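Local coordinates for amidase, hydantoinase/carbamoylase family (Burkholderia ambifaria, PDB 5TP4), which probably hydrolyses N-carbamoyl-L-amino acids, as a zinc-dependent amidase of the peptidase M20 family that takes two zinc ions per subunit, at residues 101-106 against 197-202; 144-149 against 365-370. All coordinates share one frame; numbering follows the deposited sequence. Where two conformers were deposited one is given.

Interaction 1 of 2, residues 101-106 against 197-202; sequences RFDGVY and AHIEQG. With ZN (zinc ion), chain P; EDO (1,2-ethanediol), chain V.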
ATOM      1  N   ARG B 101       5.903  22.676  20.055  1.00 12.99           N
ATOM      2  CA  ARG B 101       5.952  23.651  21.137  0.50 10.54           C
ATOM      3  C   ARG B 101       4.987  24.810  20.947  1.00  9.78           C
ATOM      4  O   ARG B 101       4.909  25.672  21.828  1.00 12.79           O
ATOM      5  CB  ARG B 101       7.391  24.167  21.280  0.50 14.82           C
ATOM      6  CG  ARG B 101       8.362  23.072  21.721  0.50 15.77           C
ATOM      7  CD  ARG B 101       9.783  23.598  21.960  0.50 16.64           C
ATOM      8  NE  ARG B 101      10.204  24.488  20.880  0.50 18.52           N
ATOM      9  CZ  ARG B 101      10.692  24.075  19.716  0.50 21.06           C
ATOM     10  NH1 ARG B 101      10.828  22.777  19.469  0.50 29.76           N
ATOM     11  NH2 ARG B 101      11.048  24.960  18.796  0.50 14.56           N
ATOM     12  N   PHE B 102       4.257  24.864  19.820  1.00  9.47           N
ATOM     13  CA  PHE B 102       3.322  25.961  19.591  1.00 11.69           C
ATOM     14  C   PHE B 102       1.883  25.522  19.371  1.00 13.00           C
ATOM     15  O   PHE B 102       0.982  26.304  19.652  1.00 13.25           O
ATOM     16  CB  PHE B 102       3.771  26.800  18.386  1.00 10.26           C
ATOM     17  CG  PHE B 102       5.117  27.423  18.583  1.00 12.28           C
ATOM     18  CD1 PHE B 102       6.266  26.706  18.310  1.00 15.79           C
ATOM     19  CD2 PHE B 102       5.223  28.693  19.106  1.00 18.89           C
ATOM     20  CE1 PHE B 102       7.504  27.265  18.524  1.00 18.51           C
ATOM     21  CE2 PHE B 102       6.451  29.261  19.308  1.00 20.04           C
ATOM     22  CZ  PHE B 102       7.596  28.548  19.024  1.00 18.69           C
ATOM     23  N   ASP B 103       1.650  24.309  18.862  1.00 12.88           N
ATOM     24  CA  ASP B 103       0.291  23.820  18.619  1.00  9.61           C
ATOM     25  C   ASP B 103      -0.527  23.879  19.898  1.00  9.74           C
ATOM     26  O   ASP B 103      -0.170  23.238  20.898  1.00 13.09           O
ATOM     27  CB  ASP B 103       0.327  22.366  18.146  1.00 17.82           C
ATOM     28  CG  ASP B 103       0.652  22.212  16.694  1.00 39.16           C
ATOM     29  OD1 ASP B 103       0.293  23.095  15.892  1.00 43.49           O
ATOM     30  OD2 ASP B 103       1.236  21.163  16.346  1.00 44.51           O
ATOM     31  N   GLY B 104      -1.657  24.578  19.850  1.00 11.94           N
ATOM     32  CA  GLY B 104      -2.556  24.682  21.007  1.00  9.49           C
ATOM     33  C   GLY B 104      -2.094  25.625  22.084  1.00 10.31           C
ATOM     34  O   GLY B 104      -2.834  26.521  22.502  1.00 12.66           O
ATOM     35  N   VAL B 105      -0.864  25.447  22.553  1.00  8.65           N
ATOM     36  CA  VAL B 105      -0.380  26.237  23.670  1.00  8.51           C
ATOM     37  C   VAL B 105      -0.267  27.704  23.293  1.00  9.34           C
ATOM     38  O   VAL B 105      -0.494  28.576  24.140  1.00 10.46           O
ATOM     39  CB  VAL B 105       0.961  25.671  24.166  1.00 10.78           C
ATOM     40  CG1 VAL B 105       1.975  25.652  23.021  1.00 10.46           C
ATOM     41  CG2 VAL B 105       1.480  26.465  25.383  1.00 11.45           C
ATOM     42  N   TYR B 106       0.102  28.008  22.033  1.00  9.13           N
ATOM     43  CA  TYR B 106       0.228  29.411  21.633  1.00  7.48           C
ATOM     44  C   TYR B 106      -1.056  30.188  21.927  1.00  8.40           C
ATOM     45  O   TYR B 106      -1.005  31.277  22.500  1.00  8.49           O
ATOM     46  CB  TYR B 106       0.583  29.517  20.147  1.00  9.04           C
ATOM     47  CG  TYR B 106       0.403  30.926  19.608  1.00  9.06           C
ATOM     48  CD1 TYR B 106       1.001  32.015  20.234  1.00 12.43           C
ATOM     49  CD2 TYR B 106      -0.373  31.158  18.480  1.00 10.76           C
ATOM     50  CE1 TYR B 106       0.811  33.316  19.743  1.00 12.43           C
ATOM     51  CE2 TYR B 106      -0.538  32.422  17.984  1.00 10.10           C
ATOM     52  CZ  TYR B 106       0.043  33.499  18.622  1.00 15.96           C
ATOM     53  OH  TYR B 106      -0.148  34.758  18.095  1.00 17.98           O
ATOM     54  N   ALA B 197      -6.271  32.000  18.717  1.00  7.84           N
ATOM     55  CA  ALA B 197      -5.059  32.171  17.927  1.00  9.30           C
ATOM     56  C   ALA B 197      -4.362  30.827  17.773  1.00  9.54           C
ATOM     57  O   ALA B 197      -4.319  30.020  18.710  1.00  8.99           O
ATOM     58  CB  ALA B 197      -4.144  33.205  18.590  1.00  7.44           C
ATOM     59  N   HIS B 198      -3.795  30.578  16.586  1.00  7.65           N
ATOM     60  CA  HIS B 198      -3.163  29.286  16.336  1.00  8.00           C
ATOM     61  C   HIS B 198      -2.129  29.431  15.230  1.00  8.66           C
ATOM     62  O   HIS B 198      -2.263  30.278  14.345  1.00  9.53           O
ATOM     63  CB  HIS B 198      -4.230  28.250  15.922  1.00  9.86           C
ATOM     64  CG  HIS B 198      -3.854  26.832  16.218  1.00 10.56           C
ATOM     65  ND1 HIS B 198      -2.971  26.114  15.434  1.00 10.38           N
ATOM     66  CD2 HIS B 198      -4.238  25.995  17.215  1.00 13.12           C
ATOM     67  CE1 HIS B 198      -2.811  24.907  15.949  1.00 14.27           C
ATOM     68  NE2 HIS B 198      -3.582  24.804  17.015  1.00 12.58           N
ATOM     69  N   ILE B 199      -1.097  28.593  15.279  1.00 11.81           N
ATOM     70  CA  ILE B 199      -0.220  28.508  14.114  1.00 12.49           C
ATOM     71  C   ILE B 199      -1.003  27.907  12.948  1.00 12.71           C
ATOM     72  O   ILE B 199      -1.938  27.123  13.130  1.00 11.06           O
ATOM     73  CB  ILE B 199       1.061  27.702  14.410  1.00 12.37           C
ATOM     74  CG1 ILE B 199       0.756  26.265  14.889  1.00 12.67           C
ATOM     75  CG2 ILE B 199       1.945  28.442  15.415  1.00 14.01           C
ATOM     76  CD1 ILE B 199       1.960  25.336  14.802  1.00 18.20           C
ATOM     77  N   GLU B 200      -0.638  28.305  11.731  1.00 11.10           N
ATOM     78  CA  GLU B 200      -1.374  27.866  10.537  1.00  9.97           C
ATOM     79  C   GLU B 200      -1.435  26.346  10.385  1.00 12.85           C
ATOM     80  O   GLU B 200      -2.432  25.811   9.883  1.00 14.35           O
ATOM     81  CB  GLU B 200      -0.726  28.450   9.286  1.00  8.21           C
ATOM     82  CG  GLU B 200      -1.440  27.992   8.021  1.00 10.38           C
ATOM     83  CD  GLU B 200      -0.712  28.393   6.772  1.00 13.05           C
ATOM     84  OE1 GLU B 200      -0.932  27.756   5.713  1.00 12.90           O
ATOM     85  OE2 GLU B 200       0.088  29.344   6.862  1.00 13.59           O
ATOM     86  N   GLN B 201      -0.367  25.644  10.746  1.00 12.82           N
ATOM     87  CA  GLN B 201      -0.166  24.218  10.426  1.00 14.15           C
ATOM     88  C   GLN B 201      -0.167  23.945   8.923  1.00 13.38           C
ATOM     89  O   GLN B 201      -0.450  22.825   8.478  1.00 14.01           O
ATOM     90  CB  GLN B 201      -1.189  23.321  11.121  1.00 12.18           C
ATOM     91  CG  GLN B 201      -1.327  23.606  12.628  1.00 13.11           C
ATOM     92  CD  GLN B 201      -2.362  22.700  13.262  1.00 14.40           C
ATOM     93  OE1 GLN B 201      -3.537  22.771  12.923  1.00 14.72           O
ATOM     94  NE2 GLN B 201      -1.924  21.836  14.179  1.00 17.50           N
ATOM     95  N   GLY B 202       0.178  24.948   8.140  1.00 13.19           N
ATOM     96  CA  GLY B 202       0.273  24.834   6.700  1.00 13.62           C
ATOM     97  C   GLY B 202       1.315  25.828   6.221  1.00 11.49           C
ATOM     98  O   GLY B 202       1.871  26.598   7.006  1.00 15.70           O
TER
HETATM   99 ZN    ZN P 501      -3.967  22.629  17.952  0.54 24.25          ZN
HETATM  100  C1  EDO V 507       8.774  27.993  22.353  1.00 33.31           C
HETATM  101  O1  EDO V 507       9.965  27.326  21.912  1.00 37.11           O
HETATM  102  C2  EDO V 507       8.945  29.506  22.221  1.00 35.91           C
HETATM  103  O2  EDO V 507       9.752  30.000  23.297  1.00 32.87           O
HETATM  104  O   HOH W   1      -1.083  27.148  17.867  1.00  9.61           O
HETATM  105  O   HOH W   2       1.324  21.467  13.584  1.00 35.53           O
HETATM  106  O   HOH W   3      -3.296  27.775  19.707  1.00 11.47           O
HETATM  107  O   HOH W   4      -6.326  23.228  17.774  1.00 13.31           O
HETATM  108  O   HOH W   5      -4.374  20.752  16.749  1.00 37.44           O

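Interaction 2 of 2, residues 144-149 against 365-370; sequences PAMLGS and GHDAIL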
ATOM      1  N   PRO B 144     -13.442  11.641  21.051  1.00 18.10           N
ATOM      2  CA  PRO B 144     -12.898  12.209  19.815  1.00 17.32           C
ATOM      3  C   PRO B 144     -11.914  13.349  20.026  1.00 15.30           C
ATOM      4  O   PRO B 144     -11.668  13.786  21.155  1.00 14.95           O
ATOM      5  CB  PRO B 144     -14.147  12.762  19.127  1.00 13.49           C
ATOM      6  CG  PRO B 144     -14.951  13.301  20.315  1.00 16.30           C
ATOM      7  CD  PRO B 144     -14.710  12.297  21.435  1.00 17.55           C
ATOM      8  N   ALA B 145     -11.388  13.858  18.916  1.00 14.66           N
ATOM      9  CA  ALA B 145     -10.736  15.155  18.964  1.00 16.14           C
ATOM     10  C   ALA B 145     -11.758  16.205  19.385  1.00 16.53           C
ATOM     11  O   ALA B 145     -12.971  16.032  19.205  1.00 13.48           O
ATOM     12  CB  ALA B 145     -10.134  15.515  17.603  1.00 18.09           C
ATOM     13  N   MET B 146     -11.256  17.297  19.966  1.00 13.38           N
ATOM     14  CA  MET B 146     -12.105  18.418  20.393  1.00 11.11           C
ATOM     15  C   MET B 146     -13.182  17.936  21.350  1.00 13.15           C
ATOM     16  O   MET B 146     -14.319  18.416  21.322  1.00 12.49           O
ATOM     17  CB  MET B 146     -12.743  19.149  19.206  1.00 14.18           C
ATOM     18  CG  MET B 146     -11.832  20.152  18.491  1.00 18.66           C
ATOM     19  SD  MET B 146     -10.790  19.454  17.191  1.00 26.62           S
ATOM     20  CE  MET B 146     -12.014  19.055  15.973  1.00 23.52           C
ATOM     21  N   LEU B 147     -12.814  16.979  22.212  1.00 10.21           N
ATOM     22  CA  LEU B 147     -13.778  16.382  23.132  1.00 12.88           C
ATOM     23  C   LEU B 147     -14.339  17.424  24.097  1.00 12.74           C
ATOM     24  O   LEU B 147     -15.555  17.516  24.292  1.00 11.92           O
ATOM     25  CB  LEU B 147     -13.088  15.232  23.886  1.00 11.03           C
ATOM     26  CG  LEU B 147     -13.918  14.435  24.896  1.00 13.54           C
ATOM     27  CD1 LEU B 147     -13.274  13.040  25.096  1.00 12.72           C
ATOM     28  CD2 LEU B 147     -14.044  15.171  26.238  1.00 13.94           C
ATOM     29  N   GLY B 148     -13.463  18.215  24.716  1.00 13.41           N
ATOM     30  CA  GLY B 148     -13.919  19.181  25.709  1.00  9.09           C
ATOM     31  C   GLY B 148     -14.816  20.259  25.114  1.00  9.41           C
ATOM     32  O   GLY B 148     -15.844  20.613  25.694  1.00 13.00           O
ATOM     33  N   SER B 149     -14.436  20.809  23.959  1.00 11.47           N
ATOM     34  CA  SER B 149     -15.296  21.820  23.352  1.00 10.46           C
ATOM     35  C   SER B 149     -16.568  21.202  22.782  1.00 12.41           C
ATOM     36  O   SER B 149     -17.627  21.838  22.824  1.00 11.67           O
ATOM     37  CB  SER B 149     -14.530  22.593  22.262  1.00 10.59           C
ATOM     38  OG  SER B 149     -13.957  21.695  21.324  1.00  9.77           O
ATOM     39  N   GLY B 365      -8.696  20.661  12.124  1.00 14.43           N
ATOM     40  CA  GLY B 365      -9.658  20.895  13.186  1.00 17.73           C
ATOM     41  C   GLY B 365      -9.070  21.697  14.330  1.00 13.49           C
ATOM     42  O   GLY B 365      -7.868  21.666  14.598  1.00 14.45           O
ATOM     43  N   HIS B 366      -9.939  22.466  14.985  1.00  9.25           N
ATOM     44  CA  HIS B 366      -9.599  23.231  16.174  1.00 11.60           C
ATOM     45  C   HIS B 366     -10.840  23.281  17.029  1.00 13.66           C
ATOM     46  O   HIS B 366     -11.955  23.099  16.533  1.00 10.47           O
ATOM     47  CB  HIS B 366      -9.183  24.667  15.860  1.00 13.26           C
ATOM     48  CG  HIS B 366      -8.012  24.739  14.943  1.00 12.97           C
ATOM     49  ND1 HIS B 366      -6.745  24.357  15.336  1.00 15.18           N
ATOM     50  CD2 HIS B 366      -7.929  25.062  13.633  1.00 12.21           C
ATOM     51  CE1 HIS B 366      -5.920  24.479  14.308  1.00 12.56           C
ATOM     52  NE2 HIS B 366      -6.612  24.898  13.264  1.00 12.02           N
ATOM     53  N   ASP B 367     -10.645  23.579  18.309  1.00 10.06           N
ATOM     54  CA  ASP B 367     -11.813  23.823  19.153  1.00 10.58           C
ATOM     55  C   ASP B 367     -12.705  24.917  18.580  1.00  9.95           C
ATOM     56  O   ASP B 367     -13.931  24.854  18.746  1.00  9.22           O
ATOM     57  CB  ASP B 367     -11.346  24.194  20.549  1.00  9.42           C
ATOM     58  CG  ASP B 367     -10.676  23.021  21.265  1.00 10.30           C
ATOM     59  OD1 ASP B 367     -11.342  21.965  21.476  1.00 12.33           O
ATOM     60  OD2 ASP B 367      -9.463  23.143  21.619  1.00 11.53           O
ATOM     61  N   ALA B 368     -12.116  25.924  17.919  1.00 11.12           N
ATOM     62  CA  ALA B 368     -12.917  26.967  17.273  1.00  9.30           C
ATOM     63  C   ALA B 368     -13.968  26.405  16.321  1.00  8.74           C
ATOM     64  O   ALA B 368     -15.036  27.007  16.171  1.00  9.74           O
ATOM     65  CB  ALA B 368     -12.022  27.938  16.505  1.00  7.82           C
ATOM     66  N   ILE B 369     -13.681  25.279  15.656  1.00  9.08           N
ATOM     67  CA  ILE B 369     -14.658  24.678  14.737  1.00  9.22           C
ATOM     68  C   ILE B 369     -15.952  24.333  15.471  1.00 12.80           C
ATOM     69  O   ILE B 369     -17.077  24.602  14.989  1.00 11.10           O
ATOM     70  CB  ILE B 369     -14.057  23.428  14.069  1.00  9.00           C
ATOM     71  CG1 ILE B 369     -12.878  23.817  13.192  1.00 13.92           C
ATOM     72  CG2 ILE B 369     -15.159  22.709  13.256  1.00 12.10           C
ATOM     73  CD1 ILE B 369     -13.234  24.761  12.057  1.00 15.58           C
ATOM     74  N   LEU B 370     -15.813  23.696  16.639  1.00  9.35           N
ATOM     75  CA  LEU B 370     -16.979  23.338  17.440  1.00 10.13           C
ATOM     76  C   LEU B 370     -17.671  24.581  17.979  1.00 10.78           C
ATOM     77  O   LEU B 370     -18.905  24.657  17.975  1.00 12.71           O
ATOM     78  CB  LEU B 370     -16.567  22.432  18.603  1.00 10.69           C
ATOM     79  CG  LEU B 370     -16.306  20.938  18.358  1.00 12.96           C
ATOM     80  CD1 LEU B 370     -17.588  20.181  18.116  1.00 14.11           C
ATOM     81  CD2 LEU B 370     -15.275  20.684  17.208  1.00 14.14           C
TER
HETATM   82  O   HOH W   6     -11.532  20.019  23.257  1.00 12.72           O

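Interaction 1 of 2, residues 101-106 against 197-202
Asp103 and Ile199 lie with their CA atoms 6.5 Å apart, and Tyr106 and His198 with theirs 6.3 Å apart, where the turn leading into helix 105-121 passes the end of strand 193-199. Water bridges this gap: water 1 donates to Phe102 O and accepts from Ile199 N at 3.0 Å, and its oxygen sits over the centre of one face of the His198 imidazole. Water 3 gives its shorter bond, 2.7 Å, to Ala197 O and a weak one to Gly104 O. A nearly straight bond (173°) from ND1 to Ile199 O, which lies in the ring plane, fixes the turn of the His198 ring; its NE2 binds the zinc ion at 2.4 Å. Waters 4 and 5 and His92 complete the ligands of this metal. Asp103, predicted to bridge the two zinc sites, does not ligate this ion; its OD1 takes a weak bond from Gln201 NE2 at 3.1 Å, carboxylate and amide planes 74° apart. Ile199 holds CG1 between its backbone N and carbonyl carbon (chi1 58°), which carries CD1 against Asp103 OD1, while CG2 meets Phe102 CB at 3.9 Å. At the other end Tyr106 CE2 packs on Ala197 CB. Such a metal histidine at the end of a strand, facing the loop with the aspartate predicted to bridge the metals, is consistent with the M20 metallopeptidase fold. Ile382 of the parallel neighbour, strand 377-382, packs on Tyr106 and Ile199, and helix 17-28 lies against Val105.

Interaction 2 of 2, residues 144-149 against 365-370
Met146 and Asp367, near the N-terminal ends of helices 147-153 and 367-372, bring their CA atoms to 5.6 Å. The central bond runs from Ser149 OG to Asp367 OD1, 2.6 Å long, and uses the anti lone pair of the carboxylate oxygen. Ser149 reaches it by placing OG between its own backbone N and carbonyl carbon, chi1 53°. The same OD1 accepts from water 6, also at 2.6 Å, and that water in turn accepts from Ser149 N. Two donors therefore grip one carboxylate oxygen, which would favour its charged form, while the neighbouring Glu137 would probably oppose it. Met146 occupies the N-cap position of helix 147-153 with a left-handed backbone (phi 56°), and in the M20 fold this turn follows the loop carrying Glu137 and Glu138, zinc ligands of this protein that are not bound to metal in this chain; its backbone is hydrogen-bonded to Glu137, whose side chain also touches that of Asp367. Met146 is bent at chi2 and chi3, folding its thioether over the opposite turn: CG comes to 3.5 Å from His366 O, SD lies alongside the backbone of Gly365 and His366, and CE approaches Leu370 CD2. That leucine methyl also meets Met146 CB at 3.6 Å, while Leu370 CB flanks Ser149 OG, so apolar carbon borders the hydroxyl bond. The backbone of Gly365 passes beside the methionine and donates its N-H to a bound buffer molecule, MES. Behind Asp367 lie Tyr194 and Glu196 of strand 193-199, and His366 packs on Met379 and Phe381 of strand 377-382.

Overall arrangement
Centred about 14 Å apart, the two interactions form one continuous region beside the zinc site. Their segments alternate along the chain: 101-106, then 144-149, 197-202 and 365-370, so the chain spans they close overlap in sequence. Strand 193-199, which carries part of interaction 1, pairs in parallel with strands 87-91 and 377-382 of the large mixed sheet, and its residues also pack on the helix start of interaction 2. The two meet directly where His366 touches both the side chain of Gln201 and the zinc ligand His198, the two imidazole planes about 55° apart. Distant parts of the sequence thus converge on the metal centre, with His366 and Asp367 of interaction 2 contributing to what is probably its second shell.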